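Local coordinates for protein exoglucanase A (Cellulomonas fimi, PDB 7CBD) that hydrolyses beta-1,4-glucosidic linkages of cellulose with inversion of anomeric configuration, releasing cellobiose from non-reducing chain ends, this chain being its family 6 catalytic domain, at residues L151-T156 and P161-A166; Y94-R99 and Q172-A177; A144-D149 and Y176-L181. All coordinates share one frame; numbering follows the deposited sequence. Where two conformers were deposited one is given.

Contact 1: L151-T156 and P161-A166; sequences LPNLTT and PACQQA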
ATOM      1  N   LEU A 151      -7.914 -11.014   0.627  1.00  5.54           N
ATOM      2  CA  LEU A 151      -9.138 -11.493   1.273  1.00  6.83           C
ATOM      3  C   LEU A 151     -10.399 -10.699   0.954  1.00  7.66           C
ATOM      4  O   LEU A 151     -11.459 -11.328   0.787  1.00  8.95           O
ATOM      5  CB  LEU A 151      -8.935 -11.644   2.786  1.00  7.33           C
ATOM      6  CG  LEU A 151      -7.993 -12.778   3.187  1.00  8.35           C
ATOM      7  CD1 LEU A 151      -7.570 -12.624   4.641  1.00  9.02           C
ATOM      8  CD2 LEU A 151      -8.643 -14.136   2.976  1.00 10.18           C
ATOM      9  N   PRO A 152     -10.385  -9.365   0.878  1.00  7.71           N
ATOM     10  CA  PRO A 152     -11.637  -8.646   0.597  1.00  8.73           C
ATOM     11  C   PRO A 152     -12.221  -8.916  -0.784  1.00  7.63           C
ATOM     12  O   PRO A 152     -13.388  -8.572  -1.013  1.00  8.46           O
ATOM     13  CB  PRO A 152     -11.248  -7.175   0.764  1.00 11.07           C
ATOM     14  CG  PRO A 152     -10.050  -7.203   1.684  1.00 11.10           C
ATOM     15  CD  PRO A 152      -9.304  -8.434   1.262  1.00  9.94           C
ATOM     16  N   ASN A 153     -11.459  -9.507  -1.707  1.00  6.54           N
ATOM     17  CA  ASN A 153     -12.068  -9.952  -2.956  1.00  6.25           C
ATOM     18  C   ASN A 153     -13.138 -11.000  -2.703  1.00  7.25           C
ATOM     19  O   ASN A 153     -14.053 -11.157  -3.516  1.00  8.24           O
ATOM     20  CB  ASN A 153     -11.008 -10.553  -3.875  1.00  6.49           C
ATOM     21  CG  ASN A 153     -10.134  -9.510  -4.506  1.00  6.54           C
ATOM     22  OD1 ASN A 153     -10.577  -8.767  -5.381  1.00  8.79           O
ATOM     23  ND2 ASN A 153      -8.885  -9.440  -4.065  1.00  7.50           N
ATOM     24  N   LEU A 154     -13.045 -11.724  -1.586  1.00  7.92           N
ATOM     25  CA  LEU A 154     -13.958 -12.830  -1.336  1.00 10.71           C
ATOM     26  C   LEU A 154     -15.335 -12.368  -0.887  1.00 12.75           C
ATOM     27  O   LEU A 154     -16.276 -13.170  -0.907  1.00 14.85           O
ATOM     28  CB  LEU A 154     -13.341 -13.814  -0.330  1.00 10.94           C
ATOM     29  CG  LEU A 154     -11.921 -14.297  -0.666  1.00 12.31           C
ATOM     30  CD1 LEU A 154     -11.500 -15.397   0.299  1.00 13.99           C
ATOM     31  CD2 LEU A 154     -11.772 -14.747  -2.120  1.00 13.42           C
ATOM     32  N   THR A 155     -15.477 -11.099  -0.496  1.00 12.67           N
ATOM     33  CA  THR A 155     -16.757 -10.548  -0.076  1.00 15.45           C
ATOM     34  C   THR A 155     -17.278  -9.452  -0.994  1.00 14.31           C
ATOM     35  O   THR A 155     -18.404  -8.984  -0.792  1.00 16.46           O
ATOM     36  CB  THR A 155     -16.632  -9.964   1.333  1.00 18.26           C
ATOM     37  OG1 THR A 155     -15.483  -9.109   1.370  1.00 18.54           O
ATOM     38  CG2 THR A 155     -16.473 -11.073   2.362  1.00 18.89           C
ATOM     39  N   THR A 156     -16.497  -9.014  -1.971  1.00 10.14           N
ATOM     40  CA  THR A 156     -16.923  -7.995  -2.915  1.00  8.24           C
ATOM     41  C   THR A 156     -16.874  -8.447  -4.364  1.00  7.91           C
ATOM     42  O   THR A 156     -17.653  -7.950  -5.178  1.00  9.31           O
ATOM     43  CB  THR A 156     -16.035  -6.751  -2.789  1.00  9.63           C
ATOM     44  OG1 THR A 156     -14.668  -7.115  -3.034  1.00 10.46           O
ATOM     45  CG2 THR A 156     -16.172  -6.118  -1.405  1.00 10.80           C
ATOM     46  N   PRO A 161     -15.363 -15.718 -11.499  1.00 12.03           N
ATOM     47  CA  PRO A 161     -14.916 -17.108 -11.291  1.00 12.47           C
ATOM     48  C   PRO A 161     -13.498 -17.238 -10.755  1.00 11.10           C
ATOM     49  O   PRO A 161     -13.238 -18.113  -9.923  1.00 11.75           O
ATOM     50  CB  PRO A 161     -15.094 -17.739 -12.678  1.00 13.27           C
ATOM     51  CG  PRO A 161     -16.236 -16.964 -13.278  1.00 13.87           C
ATOM     52  CD  PRO A 161     -16.076 -15.545 -12.781  1.00 12.81           C
ATOM     53  N   ALA A 162     -12.582 -16.368 -11.179  1.00  9.57           N
ATOM     54  CA  ALA A 162     -11.219 -16.440 -10.662  1.00  9.06           C
ATOM     55  C   ALA A 162     -11.179 -16.222  -9.156  1.00  7.89           C
ATOM     56  O   ALA A 162     -10.341 -16.815  -8.468  1.00  9.66           O
ATOM     57  CB  ALA A 162     -10.330 -15.414 -11.354  1.00  9.83           C
ATOM     58  N   CYS A 163     -12.069 -15.384  -8.620  1.00  8.04           N
ATOM     59  CA  CYS A 163     -12.096 -15.182  -7.175  1.00  7.85           C
ATOM     60  C   CYS A 163     -12.734 -16.360  -6.448  1.00  8.50           C
ATOM     61  O   CYS A 163     -12.306 -16.709  -5.345  1.00  9.19           O
ATOM     62  CB  CYS A 163     -12.773 -13.858  -6.816  1.00  9.13           C
ATOM     63  SG  CYS A 163     -11.802 -12.407  -7.289  1.00  9.71           S
ATOM     64  N   GLN A 164     -13.748 -16.992  -7.053  1.00  8.54           N
ATOM     65  CA  GLN A 164     -14.267 -18.239  -6.502  1.00  9.46           C
ATOM     66  C   GLN A 164     -13.167 -19.290  -6.429  1.00 10.40           C
ATOM     67  O   GLN A 164     -12.999 -19.966  -5.404  1.00 12.13           O
ATOM     68  CB  GLN A 164     -15.421 -18.739  -7.371  1.00 10.26           C
ATOM     69  CG  GLN A 164     -16.609 -17.809  -7.373  1.00 10.89           C
ATOM     70  CD  GLN A 164     -17.520 -18.045  -8.551  1.00 12.72           C
ATOM     71  OE1 GLN A 164     -17.516 -19.127  -9.145  1.00 15.00           O
ATOM     72  NE2 GLN A 164     -18.326 -17.041  -8.890  1.00 12.29           N
ATOM     73  N   GLN A 165     -12.393 -19.423  -7.511  1.00 10.31           N
ATOM     74  CA  GLN A 165     -11.307 -20.396  -7.557  1.00 10.78           C
ATOM     75  C   GLN A 165     -10.239 -20.074  -6.523  1.00 10.23           C
ATOM     76  O   GLN A 165      -9.669 -20.979  -5.902  1.00 11.33           O
ATOM     77  CB  GLN A 165     -10.683 -20.409  -8.956  1.00 13.78           C
ATOM     78  CG  GLN A 165     -11.608 -20.911 -10.060  1.00 15.77           C
ATOM     79  CD  GLN A 165     -11.248 -20.363 -11.446  1.00 17.53           C
ATOM     80  OE1 GLN A 165     -10.210 -19.718 -11.634  1.00 18.52           O
ATOM     81  NE2 GLN A 165     -12.119 -20.612 -12.419  1.00 18.85           N
ATOM     82  N   ALA A 166      -9.967 -18.785  -6.316  1.00  9.41           N
ATOM     83  CA  ALA A 166      -8.886 -18.377  -5.428  1.00  9.52           C
ATOM     84  C   ALA A 166      -9.280 -18.464  -3.961  1.00 10.08           C
ATOM     85  O   ALA A 166      -8.403 -18.620  -3.105  1.00 10.26           O
ATOM     86  CB  ALA A 166      -8.439 -16.951  -5.762  1.00 10.77           C
TER

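Contact 2: Y94-R99 and Q172-A177; sequences YDLPGR and QGVKYA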
ATOM      1  N   TYR A  94       3.449 -11.284  -0.754  1.00  5.21           N
ATOM      2  CA  TYR A  94       2.575 -10.980  -1.888  1.00  5.68           C
ATOM      3  C   TYR A  94       2.762 -12.000  -3.002  1.00  5.09           C
ATOM      4  O   TYR A  94       3.284 -11.670  -4.074  1.00  6.14           O
ATOM      5  CB  TYR A  94       2.864  -9.566  -2.414  1.00  6.19           C
ATOM      6  CG  TYR A  94       1.893  -9.009  -3.449  1.00  6.91           C
ATOM      7  CD1 TYR A  94       0.519  -9.126  -3.292  1.00  7.40           C
ATOM      8  CD2 TYR A  94       2.367  -8.317  -4.558  1.00  8.34           C
ATOM      9  CE1 TYR A  94      -0.365  -8.596  -4.232  1.00  8.65           C
ATOM     10  CE2 TYR A  94       1.504  -7.784  -5.491  1.00  9.47           C
ATOM     11  CZ  TYR A  94       0.140  -7.920  -5.324  1.00 10.09           C
ATOM     12  OH  TYR A  94      -0.706  -7.374  -6.267  1.00 12.00           O
ATOM     13  N   ASP A  95       2.320 -13.245  -2.771  1.00  5.16           N
ATOM     14  CA  ASP A  95       2.429 -14.239  -3.832  1.00  5.15           C
ATOM     15  C   ASP A  95       1.370 -15.332  -3.739  1.00  5.38           C
ATOM     16  O   ASP A  95       1.626 -16.463  -4.167  1.00  6.29           O
ATOM     17  CB  ASP A  95       3.836 -14.856  -3.873  1.00  6.10           C
ATOM     18  CG  ASP A  95       4.209 -15.384  -5.248  1.00  6.37           C
ATOM     19  OD1 ASP A  95       3.571 -15.004  -6.260  1.00  6.88           O
ATOM     20  OD2 ASP A  95       5.173 -16.175  -5.304  1.00  7.86           O
ATOM     21  N   LEU A  96       0.168 -15.013  -3.252  1.00  5.01           N
ATOM     22  CA  LEU A  96      -0.841 -16.052  -3.066  1.00  5.53           C
ATOM     23  C   LEU A  96      -1.167 -16.748  -4.385  1.00  5.86           C
ATOM     24  O   LEU A  96      -1.136 -16.127  -5.457  1.00  6.72           O
ATOM     25  CB  LEU A  96      -2.145 -15.472  -2.526  1.00  5.33           C
ATOM     26  CG  LEU A  96      -2.199 -15.289  -1.018  1.00  5.29           C
ATOM     27  CD1 LEU A  96      -3.364 -14.405  -0.654  1.00  5.78           C
ATOM     28  CD2 LEU A  96      -2.282 -16.607  -0.280  1.00  5.47           C
ATOM     29  N   PRO A  97      -1.520 -18.031  -4.336  1.00  5.86           N
ATOM     30  CA  PRO A  97      -2.115 -18.665  -5.520  1.00  5.43           C
ATOM     31  C   PRO A  97      -3.339 -17.872  -5.958  1.00  6.19           C
ATOM     32  O   PRO A  97      -4.134 -17.428  -5.130  1.00  7.40           O
ATOM     33  CB  PRO A  97      -2.503 -20.065  -5.018  1.00  6.64           C
ATOM     34  CG  PRO A  97      -1.631 -20.283  -3.808  1.00  6.45           C
ATOM     35  CD  PRO A  97      -1.493 -18.937  -3.174  1.00  6.38           C
ATOM     36  N   GLY A  98      -3.474 -17.676  -7.269  1.00  6.68           N
ATOM     37  CA  GLY A  98      -4.584 -16.898  -7.789  1.00  6.93           C
ATOM     38  C   GLY A  98      -4.549 -15.437  -7.394  1.00  6.23           C
ATOM     39  O   GLY A  98      -5.604 -14.799  -7.295  1.00  6.87           O
ATOM     40  N   ARG A  99      -3.350 -14.887  -7.180  1.00  6.35           N
ATOM     41  CA  ARG A  99      -3.193 -13.517  -6.708  1.00  6.07           C
ATOM     42  C   ARG A  99      -3.974 -12.538  -7.575  1.00  7.02           C
ATOM     43  O   ARG A  99      -4.055 -12.689  -8.795  1.00  8.56           O
ATOM     44  CB  ARG A  99      -1.712 -13.133  -6.756  1.00  6.18           C
ATOM     45  CG  ARG A  99      -1.292 -12.148  -5.682  1.00  6.84           C
ATOM     46  CD  ARG A  99       0.171 -11.762  -5.813  1.00  6.71           C
ATOM     47  NE  ARG A  99       0.392 -10.944  -6.997  1.00  7.91           N
ATOM     48  CZ  ARG A  99       1.589 -10.593  -7.451  1.00  7.95           C
ATOM     49  NH1 ARG A  99       2.692 -10.977  -6.814  1.00  8.22           N
ATOM     50  NH2 ARG A  99       1.681  -9.851  -8.545  1.00 10.85           N
ATOM     51  N   GLN A 172      -6.449 -20.483   2.998  0.65  8.50           N
ATOM     52  CA  GLN A 172      -5.434 -21.412   3.488  0.65  9.02           C
ATOM     53  C   GLN A 172      -4.038 -20.809   3.396  0.65  8.97           C
ATOM     54  O   GLN A 172      -3.194 -21.050   4.269  0.65  9.40           O
ATOM     55  CB  GLN A 172      -5.528 -22.737   2.733  0.65 11.70           C
ATOM     56  CG  GLN A 172      -6.870 -23.442   2.932  0.65 14.11           C
ATOM     57  CD  GLN A 172      -7.086 -24.599   1.981  0.65 16.63           C
ATOM     58  OE1 GLN A 172      -6.136 -25.262   1.565  0.65 17.06           O
ATOM     59  NE2 GLN A 172      -8.345 -24.851   1.632  0.65 18.46           N
ATOM     60  N   GLY A 173      -3.782 -20.013   2.356  1.00  7.97           N
ATOM     61  CA  GLY A 173      -2.475 -19.401   2.211  1.00  7.29           C
ATOM     62  C   GLY A 173      -2.220 -18.333   3.251  1.00  6.45           C
ATOM     63  O   GLY A 173      -1.129 -18.266   3.823  1.00  7.48           O
ATOM     64  N   VAL A 174      -3.220 -17.488   3.520  1.00  6.07           N
ATOM     65  CA  VAL A 174      -3.046 -16.481   4.561  1.00  6.16           C
ATOM     66  C   VAL A 174      -2.893 -17.145   5.926  1.00  5.62           C
ATOM     67  O   VAL A 174      -2.061 -16.726   6.738  1.00  6.72           O
ATOM     68  CB  VAL A 174      -4.163 -15.419   4.525  1.00  6.28           C
ATOM     69  CG1 VAL A 174      -4.058 -14.496   5.739  1.00  5.87           C
ATOM     70  CG2 VAL A 174      -4.075 -14.605   3.250  1.00  6.59           C
ATOM     71  N   LYS A 175      -3.675 -18.199   6.203  1.00  6.38           N
ATOM     72  CA  LYS A 175      -3.487 -18.942   7.449  1.00  7.18           C
ATOM     73  C   LYS A 175      -2.051 -19.437   7.580  1.00  7.33           C
ATOM     74  O   LYS A 175      -1.430 -19.307   8.643  1.00  7.21           O
ATOM     75  CB  LYS A 175      -4.465 -20.118   7.538  1.00  8.31           C
ATOM     76  CG  LYS A 175      -4.108 -21.101   8.659  1.00  9.61           C
ATOM     77  CD  LYS A 175      -5.033 -22.302   8.741  1.00 11.46           C
ATOM     78  CE  LYS A 175      -4.378 -23.468   9.515  1.00 11.98           C
ATOM     79  NZ  LYS A 175      -4.018 -23.155  10.942  1.00 12.21           N
ATOM     80  N   TYR A 176      -1.506 -20.011   6.505  1.00  6.98           N
ATOM     81  CA  TYR A 176      -0.153 -20.555   6.560  1.00  7.47           C
ATOM     82  C   TYR A 176       0.873 -19.452   6.792  1.00  7.69           C
ATOM     83  O   TYR A 176       1.785 -19.601   7.612  1.00  7.81           O
ATOM     84  CB  TYR A 176       0.146 -21.309   5.268  1.00  7.42           C
ATOM     85  CG  TYR A 176       1.405 -22.141   5.329  1.00  7.75           C
ATOM     86  CD1 TYR A 176       1.391 -23.415   5.887  1.00  8.68           C
ATOM     87  CD2 TYR A 176       2.611 -21.649   4.841  1.00  7.84           C
ATOM     88  CE1 TYR A 176       2.541 -24.181   5.938  1.00  9.51           C
ATOM     89  CE2 TYR A 176       3.767 -22.409   4.891  1.00  7.89           C
ATOM     90  CZ  TYR A 176       3.725 -23.669   5.449  1.00  8.92           C
ATOM     91  OH  TYR A 176       4.873 -24.426   5.499  1.00 10.24           O
ATOM     92  N   ALA A 177       0.743 -18.338   6.063  1.00  7.07           N
ATOM     93  CA  ALA A 177       1.645 -17.209   6.248  1.00  6.63           C
ATOM     94  C   ALA A 177       1.602 -16.723   7.687  1.00  5.49           C
ATOM     95  O   ALA A 177       2.646 -16.542   8.326  1.00  6.78           O
ATOM     96  CB  ALA A 177       1.268 -16.086   5.283  1.00  7.67           C
TER

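Contact 3: A144-D149 and Y176-L181; sequences ATIEPD and YALDKL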
ATOM      1  N   ALA A 144       5.484  -7.341   8.621  1.00  5.71           N
ATOM      2  CA  ALA A 144       5.115  -8.062   7.412  1.00  5.31           C
ATOM      3  C   ALA A 144       3.717  -7.616   7.002  1.00  4.93           C
ATOM      4  O   ALA A 144       2.741  -7.872   7.722  1.00  5.64           O
ATOM      5  CB  ALA A 144       5.152  -9.563   7.685  1.00  5.69           C
ATOM      6  N   THR A 145       3.625  -6.916   5.868  1.00  4.97           N
ATOM      7  CA  THR A 145       2.324  -6.625   5.279  1.00  5.08           C
ATOM      8  C   THR A 145       1.847  -7.884   4.561  1.00  4.39           C
ATOM      9  O   THR A 145       2.515  -8.365   3.639  1.00  5.34           O
ATOM     10  CB  THR A 145       2.432  -5.448   4.308  1.00  5.18           C
ATOM     11  OG1 THR A 145       2.602  -4.230   5.040  1.00  6.08           O
ATOM     12  CG2 THR A 145       1.163  -5.332   3.460  1.00  6.38           C
ATOM     13  N   ILE A 146       0.709  -8.428   4.990  1.00  4.93           N
ATOM     14  CA  ILE A 146       0.269  -9.760   4.575  1.00  5.40           C
ATOM     15  C   ILE A 146      -0.719  -9.630   3.417  1.00  5.26           C
ATOM     16  O   ILE A 146      -1.896  -9.303   3.612  1.00  5.44           O
ATOM     17  CB  ILE A 146      -0.343 -10.555   5.733  1.00  5.94           C
ATOM     18  CG1 ILE A 146       0.578 -10.595   6.955  1.00  6.93           C
ATOM     19  CG2 ILE A 146      -0.682 -11.970   5.269  1.00  6.97           C
ATOM     20  CD1 ILE A 146       1.918 -11.233   6.707  1.00  7.71           C
ATOM     21  N   GLU A 147      -0.235  -9.920   2.213  1.00  5.11           N
ATOM     22  CA  GLU A 147      -1.003 -10.196   0.999  1.00  4.88           C
ATOM     23  C   GLU A 147      -1.992  -9.097   0.624  1.00  4.71           C
ATOM     24  O   GLU A 147      -3.214  -9.266   0.743  1.00  5.41           O
ATOM     25  CB  GLU A 147      -1.642 -11.585   1.060  1.00  5.53           C
ATOM     26  CG  GLU A 147      -0.621 -12.715   1.119  1.00  5.42           C
ATOM     27  CD  GLU A 147       0.119 -12.967  -0.194  1.00  5.42           C
ATOM     28  OE1 GLU A 147      -0.282 -12.424  -1.250  1.00  5.79           O
ATOM     29  OE2 GLU A 147       1.114 -13.724  -0.176  1.00  5.66           O
ATOM     30  N   PRO A 148      -1.492  -7.971   0.122  1.00  4.60           N
ATOM     31  CA  PRO A 148      -2.384  -6.954  -0.451  1.00  5.83           C
ATOM     32  C   PRO A 148      -3.303  -7.543  -1.516  1.00  5.58           C
ATOM     33  O   PRO A 148      -2.971  -8.528  -2.178  1.00  5.63           O
ATOM     34  CB  PRO A 148      -1.405  -5.943  -1.065  1.00  6.87           C
ATOM     35  CG  PRO A 148      -0.131  -6.130  -0.273  1.00  6.94           C
ATOM     36  CD  PRO A 148      -0.072  -7.594   0.035  1.00  6.23           C
ATOM     37  N   ASP A 149      -4.481  -6.933  -1.665  1.00  5.74           N
ATOM     38  CA  ASP A 149      -5.425  -7.306  -2.722  1.00  6.48           C
ATOM     39  C   ASP A 149      -5.837  -8.775  -2.655  1.00  5.68           C
ATOM     40  O   ASP A 149      -5.933  -9.449  -3.683  1.00  6.55           O
ATOM     41  CB  ASP A 149      -4.882  -6.951  -4.109  1.00  8.42           C
ATOM     42  CG  ASP A 149      -5.926  -7.098  -5.196  1.00  9.31           C
ATOM     43  OD1 ASP A 149      -7.127  -6.921  -4.894  1.00 10.30           O
ATOM     44  OD2 ASP A 149      -5.547  -7.426  -6.341  1.00  9.57           O
ATOM     45  N   TYR A 176      -1.506 -20.011   6.505  1.00  6.98           N
ATOM     46  CA  TYR A 176      -0.153 -20.555   6.560  1.00  7.47           C
ATOM     47  C   TYR A 176       0.873 -19.452   6.792  1.00  7.69           C
ATOM     48  O   TYR A 176       1.785 -19.601   7.612  1.00  7.81           O
ATOM     49  CB  TYR A 176       0.146 -21.309   5.268  1.00  7.42           C
ATOM     50  CG  TYR A 176       1.405 -22.141   5.329  1.00  7.75           C
ATOM     51  CD1 TYR A 176       1.391 -23.415   5.887  1.00  8.68           C
ATOM     52  CD2 TYR A 176       2.611 -21.649   4.841  1.00  7.84           C
ATOM     53  CE1 TYR A 176       2.541 -24.181   5.938  1.00  9.51           C
ATOM     54  CE2 TYR A 176       3.767 -22.409   4.891  1.00  7.89           C
ATOM     55  CZ  TYR A 176       3.725 -23.669   5.449  1.00  8.92           C
ATOM     56  OH  TYR A 176       4.873 -24.426   5.499  1.00 10.24           O
ATOM     57  N   ALA A 177       0.743 -18.338   6.063  1.00  7.07           N
ATOM     58  CA  ALA A 177       1.645 -17.209   6.248  1.00  6.63           C
ATOM     59  C   ALA A 177       1.602 -16.723   7.687  1.00  5.49           C
ATOM     60  O   ALA A 177       2.646 -16.542   8.326  1.00  6.78           O
ATOM     61  CB  ALA A 177       1.268 -16.086   5.283  1.00  7.67           C
ATOM     62  N   LEU A 178       0.391 -16.531   8.220  1.00  5.49           N
ATOM     63  CA  LEU A 178       0.247 -16.054   9.592  1.00  6.97           C
ATOM     64  C   LEU A 178       0.825 -17.045  10.594  1.00  6.85           C
ATOM     65  O   LEU A 178       1.521 -16.646  11.537  1.00  6.97           O
ATOM     66  CB  LEU A 178      -1.223 -15.778   9.900  1.00  7.14           C
ATOM     67  CG  LEU A 178      -1.855 -14.575   9.194  1.00  6.52           C
ATOM     68  CD1 LEU A 178      -3.334 -14.545   9.502  1.00  7.22           C
ATOM     69  CD2 LEU A 178      -1.209 -13.275   9.626  1.00  7.30           C
ATOM     70  N   ASP A 179       0.555 -18.342  10.410  1.00  6.83           N
ATOM     71  CA  ASP A 179       1.071 -19.342  11.342  1.00  7.34           C
ATOM     72  C   ASP A 179       2.594 -19.336  11.356  1.00  6.90           C
ATOM     73  O   ASP A 179       3.222 -19.341  12.424  1.00  7.81           O
ATOM     74  CB  ASP A 179       0.569 -20.742  10.962  1.00  7.97           C
ATOM     75  CG  ASP A 179      -0.881 -21.004  11.365  1.00  7.51           C
ATOM     76  OD1 ASP A 179      -1.440 -20.274  12.219  1.00  7.90           O
ATOM     77  OD2 ASP A 179      -1.461 -21.976  10.829  1.00  8.61           O
ATOM     78  N   LYS A 180       3.211 -19.331  10.170  1.00  6.51           N
ATOM     79  CA  LYS A 180       4.666 -19.404  10.092  1.00  6.98           C
ATOM     80  C   LYS A 180       5.317 -18.126  10.597  1.00  6.36           C
ATOM     81  O   LYS A 180       6.343 -18.173  11.283  1.00  8.71           O
ATOM     82  CB  LYS A 180       5.100 -19.692   8.656  1.00  9.15           C
ATOM     83  CG  LYS A 180       4.722 -21.088   8.192  1.00 10.65           C
ATOM     84  CD  LYS A 180       5.667 -22.129   8.756  1.00 15.19           C
ATOM     85  CE  LYS A 180       7.041 -22.011   8.104  1.00 17.94           C
ATOM     86  NZ  LYS A 180       7.919 -23.193   8.359  1.00 20.09           N
ATOM     87  N   LEU A 181       4.746 -16.971  10.254  1.00  6.59           N
ATOM     88  CA  LEU A 181       5.367 -15.703  10.613  1.00  6.28           C
ATOM     89  C   LEU A 181       5.113 -15.345  12.070  1.00  6.48           C
ATOM     90  O   LEU A 181       6.005 -14.822  12.748  1.00  7.07           O
ATOM     91  CB  LEU A 181       4.872 -14.595   9.688  1.00  7.67           C
ATOM     92  CG  LEU A 181       5.332 -14.731   8.238  1.00 11.69           C
ATOM     93  CD1 LEU A 181       4.705 -13.663   7.373  1.00 12.56           C
ATOM     94  CD2 LEU A 181       6.827 -14.650   8.138  1.00 14.81           C
TER

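Contact 1: L151-T156 and P161-A166
Asn153 and Leu154 lie against Cys163 where a short helical turn, 153-156, faces the start of the long helix 161-182; together they form part of the strand-to-helix connection of a beta-alpha unit in the family 6 glycoside hydrolase domain. The backbones come closest at Leu154 and Cys163, whose CA atoms are 6.6 Å apart. The tight side is centred on the cysteine. Its SG sits beside its own backbone N (chi1 -69°), which directs the sulfur across the gap to the aliphatic CB of Asn153, 4.0 Å away. The same sulfur is disulfide-bonded to Cys101, so the start of helix 161-182 is tied covalently to another loop just where Asn153 packs. Beyond CB, the amide of Asn153 is held by polar partners: OD1 accepts from Asn157 ND2, while ND2 serves both Ser150 O and OD1 of Asp149, the predicted proton donor. With both ends of the amide engaged its rotation should be well defined, and Asn153 stands as a second-shell residue that probably steadies the Asp149 carboxylate. Leu154 reaches over the helix start with one branch, CD2 meeting Cys163 O at 3.8 Å, and its side chain also lies on Ala167 and Tyr170 further along the helix. The loose side is different in character. Gln164 and Gln165 are exposed, and Gln164 points away from the 151-156 turn. Thr156 does not reach 161-166 either, but its side chain is held by helices 196-199 and 202-218, and it folds back on its own turn. Its OG1, which is also bonded to Trp198 NE1, donates to Pro152 O at 2.8 Å, the hydroxyl oxygen tilted 33° from the carbonyl plane.

Contact 2: Y94-R99 and Q172-A177
Two carbonyl oxygens, those of Tyr94 and Asp55, grip Arg99 NH1 at the end of the loop whose Leu96 packs on Gly173 and Val174. The bond from Arg99 NH1 to Tyr94 O measures 2.9 Å and is bent, with an angle of 143° at the hydrogen; the nitrogen stands above the carbonyl plane. One face of the guanidinium is covered by the Tyr94 ring, CE2 lying 3.4 Å above the guanidinium plane, over its centre, while NH2 bonds Asn107 OD1. The chain leading to Arg99 reverses through a type II beta turn, Leu96 to Arg99, with Gly98 at its positive-phi position. The apolar contact itself is made by the two branches of Leu96. CD2 lies on the bare backbone of Gly173, 3.7 Å from its CA, a closeness possible because the helix has no side chain there. CD1 meets CG2 of Val174 at 4.0 Å, the two side chains crossing at a slant. In Val174, CG2 is the branch beside the backbone N, which brings it round to the leucine. All three touching residues are buried. The loop follows strand 87-93 of the central parallel sheet of the family 6 domain and packs on helix 161-182, which comes after the adjacent strand 141-146. Tyr120 of helix 114-132 and Tyr170 of helix 161-182 also pack on Leu96, so the loop is seated between these two helices.

Contact 3: A144-D149 and Y176-L181
Strand 144-146 and helix segment 176-181 run nearly antiparallel, at 160° between their directions, with their axes 10.4 Å apart, a separation bridged by apolar side chains, chiefly Ile146 and Leu181. Ile146 has the largest share of the contact. Its CG1 branch stands beside the backbone N (chi1 -52°) and extends toward the helix, where CD1 meets CD1 of Leu181 tip to tip at 3.8 Å. Lower on the same branch, CG1 is touched at 4.2 Å by CD2 of Leu178, which approaches obliquely: the CB of this leucine leaves the helix to one side, and only its end bends back to the strand. Leu181 uses one methyl for two partners, CD1 also packing on Ala144 CB at 4.1 Å, so that the two strand residues with the same facing share a single leucine tip. Ala177, one turn before Leu181, faces the sheet as well; consistent with its small side chain, the CA atoms of Ile146 and Ala177 are 7.8 Å apart. The interface is wholly apolar and buried. Beyond Ile146 the strand ends and the chain turns at Glu147, whose positive phi accompanies a change of course towards Asp149, the predicted proton donor, far from this packing. This is the strand-helix half of a beta-alpha-beta crossover: helix 161-182 leads on to the parallel strand 187-192, whose Asn189 touches Ile146, Leu178 and Leu181. On the other side, Ile93 of the parallel strand 87-93 touches Ile146 and Leu181. Helix 114-132 packs beside Ala177 and Leu181.

In the fold
All three contacts use helix 161-182: contact 1 its beginning, contact 2 its middle and contact 3 the part near its end, the last two sharing Tyr176 and Ala177. Contacts 2 and 3 have centres about 7 Å apart and are joined by a carboxylate, Glu147 OE2 accepting from Asp95 N at 2.9 Å. Contacts 1 and 2, about 13 Å apart between centres, meet where Leu151 CD1 lies 4.1 Å from Val174 CG1. Asp149, the predicted proton donor, follows the strand of contact 3. The side chain of Asn153 in contact 1 is about 3 Å from that of Asp149. The side chain of Leu96 in contact 2 is about 8 Å from that of Asp149.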